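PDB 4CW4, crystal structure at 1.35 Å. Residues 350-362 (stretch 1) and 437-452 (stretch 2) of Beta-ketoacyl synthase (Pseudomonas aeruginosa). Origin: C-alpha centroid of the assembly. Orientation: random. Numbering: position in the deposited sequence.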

# COMPACT_ATOMS: atom_id res chain seq x y z
N ARG A 350 14.87 -25.09 -12.76
CA ARG A 350 14.73 -25.67 -11.42
C ARG A 350 15.27 -24.69 -10.37
O ARG A 350 15.69 -25.10 -9.29
CB ARG A 350 15.44 -27.01 -11.34
CG ARG A 350 14.80 -28.06 -12.25
CD ARG A 350 15.56 -29.36 -12.25
NE ARG A 350 15.56 -30.00 -10.94
CZ ARG A 350 16.25 -31.08 -10.61
NH1 ARG A 350 17.03 -31.68 -11.49
NH2 ARG A 350 16.16 -31.55 -9.37
N ALA A 351 15.22 -23.40 -10.66
CA ALA A 351 15.74 -22.42 -9.69
C ALA A 351 14.93 -22.42 -8.40
O ALA A 351 15.47 -22.12 -7.33
CB ALA A 351 15.77 -21.04 -10.28
N SER A 352 13.65 -22.74 -8.51
CA SER A 352 12.73 -22.71 -7.38
C SER A 352 12.39 -24.13 -6.93
O SER A 352 11.69 -24.88 -7.63
CB SER A 352 11.47 -21.93 -7.76
OG SER A 352 10.68 -21.71 -6.60
N ARG A 353 12.90 -24.47 -5.75
CA ARG A 353 12.91 -25.82 -5.19
C ARG A 353 12.33 -25.85 -3.77
O ARG A 353 13.06 -26.11 -2.81
CB ARG A 353 14.37 -26.33 -5.16
CG ARG A 353 14.95 -26.63 -6.53
CD ARG A 353 16.48 -26.57 -6.50
NE ARG A 353 17.14 -26.95 -7.75
CZ ARG A 353 17.66 -28.15 -8.02
NH1 ARG A 353 17.55 -29.15 -7.14
NH2 ARG A 353 18.27 -28.35 -9.18
N PRO A 354 11.06 -25.47 -3.62
CA PRO A 354 10.44 -25.48 -2.28
C PRO A 354 10.64 -26.82 -1.57
O PRO A 354 10.42 -27.86 -2.16
CB PRO A 354 8.95 -25.24 -2.57
CG PRO A 354 8.92 -24.60 -3.92
CD PRO A 354 10.08 -25.20 -4.68
N PHE A 355 11.08 -26.76 -0.31
CA PHE A 355 11.26 -27.94 0.55
C PHE A 355 12.37 -28.89 0.13
O PHE A 355 12.58 -29.89 0.80
CB PHE A 355 9.93 -28.66 0.77
CG PHE A 355 8.91 -27.78 1.43
CD1 PHE A 355 9.05 -27.40 2.76
CD2 PHE A 355 7.86 -27.27 0.71
CE1 PHE A 355 8.15 -26.53 3.34
CE2 PHE A 355 6.94 -26.42 1.28
CZ PHE A 355 7.08 -26.05 2.61
N GLY A 356 13.11 -28.55 -0.93
CA GLY A 356 14.28 -29.30 -1.32
C GLY A 356 15.55 -28.61 -0.91
O GLY A 356 15.51 -27.56 -0.28
N GLU A 357 16.70 -29.20 -1.25
CA GLU A 357 17.94 -28.43 -1.26
C GLU A 357 17.67 -27.16 -2.08
O GLU A 357 17.16 -27.23 -3.21
CB GLU A 357 19.10 -29.23 -1.84
CG GLU A 357 19.42 -30.50 -1.07
CD GLU A 357 19.87 -30.24 0.35
OE1 GLU A 357 20.59 -29.24 0.57
OE2 GLU A 357 19.50 -31.02 1.25
N ASN A 358 17.95 -26.00 -1.51
CA ASN A 358 17.57 -24.75 -2.15
C ASN A 358 18.42 -23.59 -1.66
O ASN A 358 19.27 -23.77 -0.77
CB ASN A 358 16.05 -24.48 -2.05
CG ASN A 358 15.54 -24.38 -0.62
OD1 ASN A 358 16.28 -24.01 0.29
ND2 ASN A 358 14.24 -24.64 -0.43
N CYS A 359 18.24 -22.41 -2.26
CA CYS A 359 19.16 -21.31 -2.00
C CYS A 359 18.59 -19.93 -2.30
O CYS A 359 19.32 -19.00 -2.64
CB CYS A 359 20.44 -21.53 -2.81
SG CYS A 359 20.20 -21.65 -4.61
N GLY A 360 17.28 -19.76 -2.09
CA GLY A 360 16.65 -18.45 -2.22
C GLY A 360 15.49 -18.48 -3.20
O GLY A 360 15.38 -19.40 -4.03
N PHE A 361 14.64 -17.47 -3.11
CA PHE A 361 13.47 -17.44 -3.94
C PHE A 361 13.78 -16.90 -5.34
O PHE A 361 14.86 -16.36 -5.60
CB PHE A 361 12.27 -16.75 -3.24
CG PHE A 361 12.27 -15.23 -3.21
CD1 PHE A 361 11.74 -14.49 -4.25
CD2 PHE A 361 12.65 -14.57 -2.07
CE1 PHE A 361 11.66 -13.12 -4.20
CE2 PHE A 361 12.57 -13.17 -2.00
CZ PHE A 361 12.07 -12.46 -3.08
N THR A 362 12.83 -17.10 -6.24
CA THR A 362 12.89 -16.60 -7.60
C THR A 362 11.81 -15.56 -7.81
O THR A 362 10.63 -15.82 -7.58
CB THR A 362 12.67 -17.76 -8.58
OG1 THR A 362 13.80 -18.65 -8.51
CG2 THR A 362 12.50 -17.27 -10.02
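Stretch 2 437-452: HAHGSSTPANRVTESE

After a strand residue at His437, clear of the contact, stretch 2 is a loop running broadly the same way as Phe355 to Gly360, then a helix from Pro444 past Glu452 that turns back roughly against it. Ala438 points toward stretch 1, its small CB 3.7 Å from CE2 at the edge of the Phe355 ring. Gly440 has positive phi, which favours glycine, and a CB here would lie only 3.4 Å from Pro354 CB; its O approaches Pro354 CG at 3.3 Å. The CA-to-CB bond of Ser441 points away, but its O meets Phe361 CB at 3.0 Å.

Ser442, also at positive phi, is the polar centre: its OG accepts from Arg353 N (2.7 Å), its O from Gly360 N (2.9 Å). Thr443 caps the helix, OG1 accepting from Asn446 N at 2.8 Å, while its CG2 rests 4.0 Å from Gly360 CA. Pro444, lacking an N-H, suits the first helical turn; its CD lies 3.3 Å from Asn358 OD1. Long Arg447 extends from beside the Phe355 ring toward Asn358, NH1 donating to OD1 (3.1 Å); waters link its guanidinium to Glu357. Glu450 OE1 accepts from Gly440 N (2.8 Å), tying loop to helix, and lies 3.5 Å from Phe355 CZ. Ser451 CB lies 4.2 Å from Phe355 CE1, its OG satisfied by donating to Arg447 O (2.7 Å).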

# COMPACT_ATOMS: atom_id res chain seq x y z
N HIS A 437 -1.59 -25.22 0.56
CA HIS A 437 -0.78 -24.48 -0.40
C HIS A 437 0.27 -23.76 0.42
O HIS A 437 0.04 -22.68 0.97
CB HIS A 437 -1.63 -23.52 -1.23
CG HIS A 437 -1.79 -23.98 -2.64
ND1 HIS A 437 -0.81 -23.77 -3.59
CD2 HIS A 437 -2.76 -24.72 -3.25
CE1 HIS A 437 -1.17 -24.35 -4.72
NE2 HIS A 437 -2.35 -24.92 -4.54
N ALA A 438 1.44 -24.39 0.51
CA ALA A 438 2.52 -23.88 1.32
C ALA A 438 3.07 -22.62 0.70
O ALA A 438 3.09 -22.46 -0.51
CB ALA A 438 3.62 -24.89 1.44
N HIS A 439 3.54 -21.75 1.57
CA HIS A 439 4.25 -20.56 1.14
C HIS A 439 5.40 -20.99 0.24
O HIS A 439 5.56 -20.48 -0.86
CB HIS A 439 4.76 -19.79 2.35
CG HIS A 439 5.51 -18.55 1.98
ND1 HIS A 439 4.92 -17.51 1.29
CD2 HIS A 439 6.80 -18.19 2.19
CE1 HIS A 439 5.82 -16.55 1.11
NE2 HIS A 439 6.96 -16.95 1.63
N GLY A 440 6.20 -21.95 0.71
CA GLY A 440 7.14 -22.68 -0.13
C GLY A 440 7.97 -21.79 -1.03
O GLY A 440 7.92 -21.92 -2.25
N SER A 441 8.74 -20.89 -0.43
CA SER A 441 9.42 -19.85 -1.18
C SER A 441 10.78 -20.28 -1.73
O SER A 441 11.38 -19.53 -2.48
CB SER A 441 9.61 -18.62 -0.28
OG SER A 441 10.18 -19.01 0.95
N SER A 442 11.23 -21.48 -1.37
CA SER A 442 12.52 -22.04 -1.83
C SER A 442 13.71 -21.43 -1.10
O SER A 442 14.73 -21.14 -1.73
CB SER A 442 12.71 -21.92 -3.34
OG SER A 442 13.73 -22.80 -3.81
N THR A 443 13.61 -21.30 0.21
CA THR A 443 14.75 -20.86 1.01
C THR A 443 15.05 -21.83 2.13
O THR A 443 14.15 -22.53 2.62
CB THR A 443 14.53 -19.45 1.61
OG1 THR A 443 13.75 -19.56 2.80
CG2 THR A 443 13.81 -18.52 0.61
N PRO A 444 16.32 -21.89 2.57
CA PRO A 444 16.66 -22.80 3.67
C PRO A 444 15.90 -22.47 4.96
O PRO A 444 15.50 -23.38 5.68
CB PRO A 444 18.16 -22.58 3.84
CG PRO A 444 18.63 -22.24 2.47
CD PRO A 444 17.53 -21.41 1.88
N ALA A 445 15.71 -21.19 5.23
CA ALA A 445 14.93 -20.80 6.40
C ALA A 445 13.47 -21.21 6.26
O ALA A 445 12.87 -21.70 7.22
CB ALA A 445 15.01 -19.29 6.63
N ASN A 446 12.88 -21.01 5.09
CA ASN A 446 11.46 -21.30 4.94
C ASN A 446 11.18 -22.79 5.03
O ASN A 446 10.20 -23.21 5.63
CB ASN A 446 10.86 -20.78 3.64
CG ASN A 446 9.35 -20.98 3.61
OD1 ASN A 446 8.62 -20.25 4.28
ND2 ASN A 446 8.89 -22.00 2.91
N ARG A 447 12.03 -23.61 4.43
CA ARG A 447 11.69 -25.03 4.37
C ARG A 447 11.64 -25.63 5.76
O ARG A 447 10.82 -26.48 6.03
CB ARG A 447 12.67 -25.79 3.45
CG ARG A 447 14.06 -25.99 4.01
CD ARG A 447 15.01 -26.54 2.97
NE ARG A 447 16.26 -26.99 3.58
CZ ARG A 447 17.49 -26.82 3.08
NH1 ARG A 447 17.69 -26.18 1.95
NH2 ARG A 447 18.52 -27.30 3.74
N VAL A 448 12.52 -25.16 6.64
CA VAL A 448 12.52 -25.61 8.03
C VAL A 448 11.38 -24.95 8.83
O VAL A 448 10.55 -25.64 9.44
CB VAL A 448 13.89 -25.34 8.71
CG1 VAL A 448 13.83 -25.62 10.22
CG2 VAL A 448 14.96 -26.19 8.06
N THR A 449 11.35 -23.62 8.84
CA THR A 449 10.37 -22.93 9.69
C THR A 449 8.92 -23.19 9.28
O THR A 449 8.07 -23.37 10.15
CB THR A 449 10.61 -21.41 9.77
OG1 THR A 449 10.55 -20.82 8.46
CG2 THR A 449 11.92 -21.14 10.38
N GLU A 450 8.63 -23.24 7.99
CA GLU A 450 7.27 -23.49 7.54
C GLU A 450 6.87 -24.93 7.79
O GLU A 450 5.75 -25.19 8.23
CB GLU A 450 7.04 -23.12 6.08
CG GLU A 450 5.55 -23.17 5.74
CD GLU A 450 5.16 -22.80 4.32
OE1 GLU A 450 6.01 -22.82 3.41
OE2 GLU A 450 3.95 -22.56 4.09
N SER A 451 7.74 -25.88 7.49
CA SER A 451 7.37 -27.26 7.75
C SER A 451 7.15 -27.52 9.24
O SER A 451 6.26 -28.27 9.61
CB SER A 451 8.40 -28.23 7.15
OG SER A 451 9.65 -28.19 7.81
N GLU A 452 7.94 -26.87 10.09
CA GLU A 452 7.75 -27.03 11.52
C GLU A 452 6.38 -26.50 11.95
O GLU A 452 5.70 -27.13 12.75
CB GLU A 452 8.86 -26.35 12.31
CG GLU A 452 8.66 -26.48 13.79
CD GLU A 452 9.92 -26.19 14.57
OE1 GLU A 452 10.85 -25.58 14.01
OE2 GLU A 452 9.97 -26.58 15.76
O HOH W 1 16.29 -21.96 -4.44
O HOH W 2 10.76 -19.11 -5.29
O HOH W 3 21.19 -28.34 2.97
O HOH W 4 20.12 -26.56 0.52